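PDB 3UEB: DUF3194 domain-containing protein, which is of unknown function, an archaeal alpha and beta protein of the UPF0440 family in which a three-stranded antiparallel sheet accompanies two long helices. Local coordinates for residues E71-I74 and F75-V78. Residues are numbered along the deposited sequence; the frame is centred on the assembly and turned at random.
Sequences EVPI and FVKV
Pro73 lays its CB over one face of the Phe75 ring, 3.7 Å from the ring centroid and 22° off the ring normal: a CH-pi contact. Pro73 CB sits toward the rim, 3.5 Å from Phe75 CZ. Phe75 reaches this place because its CG stands between its own backbone N and carbonyl carbon (chi1 56°), which turns the ring back over the proline. Further round the pyrrolidine ring, Pro73 CD meets Val76 CG2 at 3.8 Å, so CB serves chiefly the aromatic ring and CD chiefly the valine. The other branch of Val76, CG1, held opposite its backbone N (chi1 160°), approaches Val72 CG2 at 4.1 Å, the two valines crossing nearly at right angles. A branched valine suits position 76, since its two methyls meet two different neighbours.

These contacts ride on a type I beta turn from Pro73 to Val76, closed by Val76 N donating to Pro73 O at 3.1 Å. The donor lies well above the carbonyl plane. Water 1 lies within hydrogen-bonding distance of both Pro73 O and Val76 O, 2.7 Å from the latter, and can bridge the two ends. Proline suits the first position because it closes the turn with its carbonyl, so its missing N-H costs nothing there, and its ring restricts rotation as the chain enters. With an alanine here, CG and CD would be gone; Val76 CG2 is likely to lose its closest apolar partner across the turn, although the remaining CB could still lie over the Phe75 ring.

The turn reverses the chain between strand 63-71 and helix 80-104; Val72 is tied by backbone hydrogen bonding to Ser5, which Ile74 also touches. At this surface bend, the backbone bond closes the turn, a water probably supports it, and the proline ring and valine pair add apolar contacts.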
ATOM      1  N   GLU A  71      -1.436  14.425  -5.588  1.00 20.36           N
ATOM      2  CA  GLU A  71      -1.007  15.753  -5.974  1.00 21.75           C
ATOM      3  C   GLU A  71      -0.694  15.798  -7.466  1.00 21.29           C
ATOM      4  O   GLU A  71      -0.052  14.896  -8.005  1.00 20.59           O
ATOM      5  CB  GLU A  71       0.240  16.123  -5.171  1.00 24.23           C
ATOM      6  CG  GLU A  71       0.560  17.602  -5.118  1.00 26.40           C
ATOM      7  CD  GLU A  71       1.864  17.878  -4.399  1.00 27.99           C
ATOM      8  OE1 GLU A  71       2.119  17.233  -3.359  1.00 30.23           O
ATOM      9  OE2 GLU A  71       2.630  18.743  -4.867  1.00 31.07           O
ATOM     10  N   VAL A  72      -1.167  16.842  -8.137  1.00 21.89           N
ATOM     11  CA  VAL A  72      -0.890  17.014  -9.559  1.00 22.38           C
ATOM     12  C   VAL A  72      -0.117  18.330  -9.695  1.00 21.14           C
ATOM     13  O   VAL A  72      -0.117  19.142  -8.770  1.00 21.45           O
ATOM     14  CB  VAL A  72      -2.197  17.089 -10.399  1.00 23.87           C
ATOM     15  CG1 VAL A  72      -3.013  15.825 -10.205  1.00 21.42           C
ATOM     16  CG2 VAL A  72      -3.008  18.313 -10.007  1.00 22.18           C
ATOM     17  N   PRO A  73       0.564  18.552 -10.835  1.00 20.86           N
ATOM     18  CA  PRO A  73       1.319  19.802 -11.022  1.00 19.96           C
ATOM     19  C   PRO A  73       0.407  21.021 -10.855  1.00 19.78           C
ATOM     20  O   PRO A  73      -0.794  20.945 -11.129  1.00 16.94           O
ATOM     21  CB  PRO A  73       1.855  19.674 -12.445  1.00 20.57           C
ATOM     22  CG  PRO A  73       2.020  18.184 -12.606  1.00 22.80           C
ATOM     23  CD  PRO A  73       0.746  17.650 -11.986  1.00 19.97           C
ATOM     24  N   ILE A  74       0.974  22.142 -10.412  1.00 18.87           N
ATOM     25  CA  ILE A  74       0.195  23.352 -10.190  1.00 20.09           C
ATOM     26  C   ILE A  74      -0.465  23.942 -11.445  1.00 20.99           C
ATOM     27  O   ILE A  74      -1.458  24.668 -11.338  1.00 19.13           O
ATOM     28  CB  ILE A  74       1.057  24.444  -9.527  1.00 22.47           C
ATOM     29  CG1 ILE A  74       2.167  24.891 -10.485  1.00 23.25           C
ATOM     30  CG2 ILE A  74       1.674  23.901  -8.232  1.00 21.31           C
ATOM     31  CD1 ILE A  74       2.939  26.107  -9.990  1.00 23.28           C
ATOM     32  N   PHE A  75       0.077  23.619 -12.619  1.00 18.80           N
ATOM     33  CA  PHE A  75      -0.444  24.129 -13.884  1.00 21.87           C
ATOM     34  C   PHE A  75      -1.449  23.171 -14.526  1.00 24.18           C
ATOM     35  O   PHE A  75      -2.019  23.468 -15.580  1.00 23.85           O
ATOM     36  CB  PHE A  75       0.719  24.392 -14.857  1.00 19.34           C
ATOM     37  CG  PHE A  75       1.586  23.190 -15.098  1.00 19.25           C
ATOM     38  CD1 PHE A  75       1.157  22.161 -15.928  1.00 16.84           C
ATOM     39  CD2 PHE A  75       2.809  23.059 -14.447  1.00 17.63           C
ATOM     40  CE1 PHE A  75       1.930  21.011 -16.107  1.00 16.70           C
ATOM     41  CE2 PHE A  75       3.584  21.915 -14.621  1.00 18.51           C
ATOM     42  CZ  PHE A  75       3.139  20.886 -15.455  1.00 14.68           C
ATOM     43  N   VAL A  76      -1.646  22.015 -13.895  1.00 26.26           N
ATOM     44  CA  VAL A  76      -2.588  21.009 -14.394  1.00 27.12           C
ATOM     45  C   VAL A  76      -3.967  21.258 -13.791  1.00 28.09           C
ATOM     46  O   VAL A  76      -4.102  21.404 -12.574  1.00 30.26           O
ATOM     47  CB  VAL A  76      -2.110  19.578 -14.027  1.00 27.33           C
ATOM     48  CG1 VAL A  76      -3.271  18.592 -14.078  1.00 24.63           C
ATOM     49  CG2 VAL A  76      -1.020  19.143 -14.990  1.00 24.08           C
ATOM     50  N   LYS A  77      -4.990  21.317 -14.634  1.00 28.21           N
ATOM     51  CA  LYS A  77      -6.342  21.558 -14.142  1.00 30.78           C
ATOM     52  C   LYS A  77      -7.170  20.277 -14.032  1.00 30.71           C
ATOM     53  O   LYS A  77      -7.809  19.834 -14.990  1.00 33.44           O
ATOM     54  CB  LYS A  77      -7.045  22.578 -15.036  1.00 32.95           C
ATOM     55  CG  LYS A  77      -6.331  23.928 -15.087  1.00 36.35           C
ATOM     56  CD  LYS A  77      -7.216  24.996 -15.719  1.00 41.30           C
ATOM     57  CE  LYS A  77      -6.532  26.362 -15.750  1.00 43.21           C
ATOM     58  NZ  LYS A  77      -5.373  26.389 -16.680  1.00 45.50           N
ATOM     59  N   VAL A  78      -7.148  19.690 -12.842  1.00 30.01           N
ATOM     60  CA  VAL A  78      -7.866  18.460 -12.552  1.00 28.26           C
ATOM     61  C   VAL A  78      -8.550  18.580 -11.200  1.00 28.93           C
ATOM     62  O   VAL A  78      -8.022  19.215 -10.281  1.00 28.83           O
ATOM     63  CB  VAL A  78      -6.899  17.257 -12.531  1.00 28.31           C
ATOM     64  CG1 VAL A  78      -7.553  16.044 -11.867  1.00 29.57           C
ATOM     65  CG2 VAL A  78      -6.492  16.915 -13.948  1.00 28.93           C
TER
HETATM   66  O   HOH W   1      -3.334  22.153 -10.126  1.00 26.24           O